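Local coordinates for protein acetone carboxylase alpha subunit (Xanthobacter autotrophicus Py2, PDB 5M45) that serves as the alpha subunit of acetone carboxylase, a six-chain assembly, and carries a hydantoinase B/oxoprolinase family region with a bound manganese ion, at residues S508-E521 against N620-R634. Sequence-based numbering, arbitrary orientation.
Sequences SGGSGKYRGGCGFE and NYMRGGPGFGDPLDR
Tyr621 pairs with Glu521 as an antiparallel non-hydrogen-bonded pair, where strand 617-621 runs beside strand 520-526. Met622 follows, and its N donates to Phe520 O. Its side chain bends at chi2 and chi3 (53° and 64°), which brings CE over one face of the Phe520 ring. Met622 CE lies 3.8 Å from the Phe520 ring centroid, a CH-pi contact, and SD approaches obliquely in a Met-aromatic contact.

Gly624 and Gly625 continue along a glycine-rich seam. Gly624 CA lies 3.2 Å from Gly517 O, and a CB there would run into Gly517 O and Ser508 O. Gly625 bonds to both arms of 508-521: its N donates to Gly517 O, and its O accepts from Gly510 N.

Phe628 N to Tyr514 O and Tyr514 N to Phe628 O are both hydrogen bonds of 2.9 Å. Lys513 and Tyr514 stand opposite the single Phe628, a classic beta bulge. Lys513 N bonds to Gly629 O from above the carbonyl plane.

Arg634 stretches out straight along CG, CD and NE, and its NH1 reaches Lys513 O at 3.1 Å, with that oxygen in the guanidinium plane. Arg515 CB lies over one face of the Arg634 guanidinium, toward its rim. The two guanidinium planes stand 77° apart. Asp642 bridges to both arginines, and Asp470 to Arg634. The buried seam thus joins close glycine backbones to an arginine pair whose charges these carboxylates probably balance.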
loop_
_atom_site.group_PDB
_atom_site.type_symbol
_atom_site.label_atom_id
_atom_site.label_comp_id
_atom_site.label_asym_id
_atom_site.label_seq_id
_atom_site.Cartn_x
_atom_site.Cartn_y
_atom_site.Cartn_z
ATOM N N SER A 508 13.713 32.111 -20.985
ATOM C CA SER A 508 13.871 31.131 -19.908
ATOM C C SER A 508 15.363 30.826 -19.588
ATOM O O SER A 508 15.722 30.609 -18.431
ATOM C CB SER A 508 13.081 29.847 -20.181
ATOM O OG SER A 508 13.474 29.230 -21.388
ATOM N N GLY A 509 16.222 30.788 -20.607
ATOM C CA GLY A 509 17.645 30.515 -20.394
ATOM C C GLY A 509 18.314 31.644 -19.621
ATOM O O GLY A 509 17.985 32.851 -19.817
ATOM N N GLY A 510 19.211 31.269 -18.699
ATOM C CA GLY A 510 19.891 32.222 -17.835
ATOM C C GLY A 510 20.808 33.153 -18.620
ATOM O O GLY A 510 21.626 32.700 -19.430
ATOM N N SER A 511 20.652 34.454 -18.383
ATOM C CA SER A 511 21.446 35.468 -19.089
ATOM C C SER A 511 22.942 35.399 -18.753
ATOM O O SER A 511 23.333 35.072 -17.606
ATOM C CB SER A 511 20.920 36.877 -18.781
ATOM O OG SER A 511 19.537 36.944 -19.105
ATOM N N GLY A 512 23.752 35.698 -19.759
ATOM C CA GLY A 512 25.201 35.707 -19.574
ATOM C C GLY A 512 25.961 36.081 -20.833
ATOM O O GLY A 512 25.345 36.258 -21.915
ATOM N N LYS A 513 27.273 36.212 -20.698
ATOM C CA LYS A 513 28.146 36.244 -21.876
ATOM C C LYS A 513 27.808 35.082 -22.854
ATOM O O LYS A 513 27.675 35.282 -24.081
ATOM C CB LYS A 513 29.611 36.156 -21.473
ATOM C CG LYS A 513 30.506 36.523 -22.634
ATOM C CD LYS A 513 31.644 35.541 -22.795
ATOM C CE LYS A 513 32.836 35.980 -22.071
ATOM N NZ LYS A 513 34.043 35.503 -22.844
ATOM N N TYR A 514 27.683 33.895 -22.276
ATOM C CA TYR A 514 27.059 32.733 -22.920
ATOM C C TYR A 514 25.753 32.448 -22.144
ATOM O O TYR A 514 25.715 32.414 -20.898
ATOM C CB TYR A 514 28.020 31.514 -22.999
ATOM C CG TYR A 514 29.257 31.846 -23.799
ATOM C CD1 TYR A 514 29.176 32.101 -25.186
ATOM C CD2 TYR A 514 30.513 31.979 -23.183
ATOM C CE1 TYR A 514 30.302 32.470 -25.913
ATOM C CE2 TYR A 514 31.647 32.324 -23.917
ATOM C CZ TYR A 514 31.541 32.582 -25.262
ATOM O OH TYR A 514 32.672 32.950 -25.999
ATOM N N ARG A 515 24.676 32.299 -22.907
ATOM C CA ARG A 515 23.320 32.152 -22.381
ATOM C C ARG A 515 23.066 30.678 -22.087
ATOM O O ARG A 515 23.473 29.803 -22.877
ATOM C CB ARG A 515 22.305 32.679 -23.432
ATOM C CG ARG A 515 20.849 32.551 -23.019
ATOM C CD ARG A 515 19.824 32.922 -24.117
ATOM N NE ARG A 515 20.093 32.498 -25.482
ATOM C CZ ARG A 515 20.086 31.244 -25.951
ATOM N NH1 ARG A 515 19.838 30.175 -25.184
ATOM N NH2 ARG A 515 20.321 31.048 -27.230
ATOM N N GLY A 516 22.427 30.393 -20.955
ATOM C CA GLY A 516 21.926 29.056 -20.696
ATOM C C GLY A 516 20.865 28.624 -21.721
ATOM O O GLY A 516 20.188 29.464 -22.351
ATOM N N GLY A 517 20.725 27.312 -21.892
ATOM C CA GLY A 517 19.705 26.785 -22.777
ATOM C C GLY A 517 18.301 27.222 -22.345
ATOM O O GLY A 517 17.981 27.249 -21.134
ATOM N N CYS A 518 17.461 27.580 -23.315
ATOM C CA CYS A 518 16.047 27.790 -23.024
ATOM C C CYS A 518 15.341 26.450 -22.780
ATOM O O CYS A 518 15.778 25.391 -23.269
ATOM C CB CYS A 518 15.349 28.560 -24.154
ATOM S SG CYS A 518 15.801 30.307 -24.203
ATOM N N GLY A 519 14.251 26.502 -22.022
ATOM C CA GLY A 519 13.305 25.388 -21.996
ATOM C C GLY A 519 12.348 25.448 -23.204
ATOM O O GLY A 519 12.651 26.040 -24.225
ATOM N N PHE A 520 11.193 24.792 -23.072
ATOM C CA PHE A 520 10.105 24.855 -24.068
ATOM C C PHE A 520 8.773 24.734 -23.342
ATOM O O PHE A 520 8.751 24.566 -22.135
ATOM C CB PHE A 520 10.264 23.822 -25.219
ATOM C CG PHE A 520 9.922 22.385 -24.864
ATOM C CD1 PHE A 520 10.740 21.630 -24.031
ATOM C CD2 PHE A 520 8.789 21.768 -25.418
ATOM C CE1 PHE A 520 10.421 20.288 -23.722
ATOM C CE2 PHE A 520 8.481 20.438 -25.135
ATOM C CZ PHE A 520 9.289 19.701 -24.273
ATOM N N GLU A 521 7.681 24.897 -24.076
ATOM C CA GLU A 521 6.347 24.861 -23.505
ATOM C C GLU A 521 5.380 24.210 -24.475
ATOM O O GLU A 521 5.574 24.259 -25.700
ATOM C CB GLU A 521 5.851 26.263 -23.117
ATOM C CG GLU A 521 5.752 27.216 -24.283
ATOM C CD GLU A 521 5.611 28.681 -23.890
ATOM O OE1 GLU A 521 6.133 29.585 -24.630
ATOM O OE2 GLU A 521 4.962 28.962 -22.850
ATOM N N ASN A 620 2.023 23.347 -19.960
ATOM C CA ASN A 620 3.224 22.618 -19.514
ATOM C C ASN A 620 4.500 23.396 -19.862
ATOM O O ASN A 620 4.826 23.579 -21.044
ATOM C CB ASN A 620 3.292 21.210 -20.157
ATOM C CG ASN A 620 4.055 20.202 -19.297
ATOM O OD1 ASN A 620 4.081 20.320 -18.092
ATOM N ND2 ASN A 620 4.681 19.208 -19.932
ATOM N N TYR A 621 5.213 23.876 -18.846
ATOM C CA TYR A 621 6.395 24.759 -19.019
ATOM C C TYR A 621 7.636 24.032 -18.479
ATOM O O TYR A 621 7.729 23.737 -17.267
ATOM C CB TYR A 621 6.114 26.127 -18.305
ATOM C CG TYR A 621 7.306 27.021 -17.899
ATOM C CD1 TYR A 621 8.543 26.993 -18.564
ATOM C CD2 TYR A 621 7.155 27.949 -16.855
ATOM C CE1 TYR A 621 9.613 27.815 -18.161
ATOM C CE2 TYR A 621 8.220 28.789 -16.461
ATOM C CZ TYR A 621 9.441 28.696 -17.104
ATOM O OH TYR A 621 10.479 29.500 -16.681
ATOM N N MET A 622 8.585 23.760 -19.378
ATOM C CA MET A 622 9.875 23.134 -19.023
ATOM C C MET A 622 10.971 24.184 -18.818
ATOM O O MET A 622 11.113 25.113 -19.624
ATOM C CB MET A 622 10.322 22.134 -20.111
ATOM C CG MET A 622 9.721 20.740 -19.972
ATOM S SD MET A 622 7.916 20.583 -19.848
ATOM C CE MET A 622 7.422 21.205 -21.450
ATOM N N ARG A 623 11.762 24.020 -17.764
ATOM C CA ARG A 623 12.729 25.071 -17.373
ATOM C C ARG A 623 14.008 25.146 -18.220
ATOM O O ARG A 623 14.449 24.160 -18.829
ATOM C CB ARG A 623 13.169 24.886 -15.908
ATOM C CG ARG A 623 12.085 24.617 -14.855
ATOM C CD ARG A 623 10.993 25.678 -14.798
ATOM N NE ARG A 623 10.100 25.425 -13.641
ATOM C CZ ARG A 623 8.801 25.130 -13.682
ATOM N NH1 ARG A 623 8.105 25.053 -14.812
ATOM N NH2 ARG A 623 8.158 24.941 -12.535
ATOM N N GLY A 624 14.597 26.330 -18.216
ATOM C CA GLY A 624 15.902 26.579 -18.796
ATOM C C GLY A 624 17.040 26.292 -17.822
ATOM O O GLY A 624 16.826 25.934 -16.650
ATOM N N GLY A 625 18.256 26.422 -18.351
ATOM C CA GLY A 625 19.506 26.267 -17.596
ATOM C C GLY A 625 20.237 27.606 -17.355
ATOM O O GLY A 625 19.918 28.593 -18.008
ATOM N N PRO A 626 21.204 27.618 -16.416
ATOM C CA PRO A 626 21.935 28.826 -16.010
ATOM C C PRO A 626 22.981 29.373 -17.002
ATOM O O PRO A 626 23.544 28.637 -17.823
ATOM C CB PRO A 626 22.613 28.389 -14.713
ATOM C CG PRO A 626 22.866 26.907 -14.903
ATOM C CD PRO A 626 21.634 26.426 -15.654
ATOM N N GLY A 627 23.236 30.675 -16.897
ATOM C CA GLY A 627 24.172 31.379 -17.791
ATOM C C GLY A 627 25.627 31.413 -17.264
ATOM O O GLY A 627 25.893 31.023 -16.096
ATOM N N PHE A 628 26.543 31.875 -18.140
ATOM C CA PHE A 628 27.960 32.046 -17.868
ATOM C C PHE A 628 28.492 33.429 -18.269
ATOM O O PHE A 628 28.311 33.869 -19.414
ATOM C CB PHE A 628 28.804 31.000 -18.641
ATOM C CG PHE A 628 30.285 31.106 -18.349
ATOM C CD1 PHE A 628 31.090 31.986 -19.056
ATOM C CD2 PHE A 628 30.845 30.371 -17.333
ATOM C CE1 PHE A 628 32.448 32.141 -18.736
ATOM C CE2 PHE A 628 32.222 30.505 -17.025
ATOM C CZ PHE A 628 33.001 31.379 -17.722
ATOM N N GLY A 629 29.227 34.066 -17.351
ATOM C CA GLY A 629 29.897 35.353 -17.625
ATOM C C GLY A 629 29.005 36.588 -17.602
ATOM O O GLY A 629 27.784 36.489 -17.634
ATOM N N ASP A 630 29.635 37.757 -17.612
ATOM C CA ASP A 630 28.923 39.041 -17.623
ATOM C C ASP A 630 28.141 39.219 -18.928
ATOM O O ASP A 630 28.745 39.222 -19.986
ATOM C CB ASP A 630 29.954 40.190 -17.467
ATOM C CG ASP A 630 29.315 41.585 -17.243
ATOM O OD1 ASP A 630 28.100 41.761 -17.457
ATOM O OD2 ASP A 630 30.074 42.517 -16.842
ATOM N N PRO A 631 26.804 39.428 -18.857
ATOM C CA PRO A 631 26.024 39.653 -20.096
ATOM C C PRO A 631 26.495 40.836 -20.915
ATOM O O PRO A 631 26.263 40.884 -22.119
ATOM C CB PRO A 631 24.613 39.970 -19.568
ATOM C CG PRO A 631 24.547 39.313 -18.240
ATOM C CD PRO A 631 25.930 39.410 -17.667
ATOM N N LEU A 632 27.159 41.800 -20.267
ATOM C CA LEU A 632 27.706 42.952 -21.001
ATOM C C LEU A 632 28.863 42.599 -21.961
ATOM O O LEU A 632 29.251 43.418 -22.806
ATOM C CB LEU A 632 28.153 44.056 -19.998
ATOM C CG LEU A 632 27.643 45.457 -20.318
ATOM C CD1 LEU A 632 26.139 45.527 -20.138
ATOM C CD2 LEU A 632 28.311 46.438 -19.373
ATOM N N ASP A 633 29.421 41.394 -21.816
ATOM C CA ASP A 633 30.422 40.877 -22.726
ATOM C C ASP A 633 29.869 39.970 -23.829
ATOM O O ASP A 633 30.649 39.492 -24.650
ATOM C CB ASP A 633 31.523 40.172 -21.946
ATOM C CG ASP A 633 32.360 41.194 -21.089
ATOM O OD1 ASP A 633 32.552 42.319 -21.551
ATOM O OD2 ASP A 633 32.769 40.936 -19.933
ATOM N N ARG A 634 28.548 39.736 -23.881
ATOM C CA ARG A 634 27.993 38.894 -24.934
ATOM C C ARG A 634 28.187 39.568 -26.294
ATOM O O ARG A 634 28.080 40.779 -26.393
ATOM C CB ARG A 634 26.511 38.609 -24.723
ATOM C CG ARG A 634 25.879 37.663 -25.761
ATOM C CD ARG A 634 24.645 37.031 -25.182
ATOM N NE ARG A 634 23.885 36.118 -26.023
ATOM C CZ ARG A 634 24.254 34.854 -26.324
ATOM N NH1 ARG A 634 25.436 34.376 -25.948
ATOM N NH2 ARG A 634 23.454 34.075 -27.059
#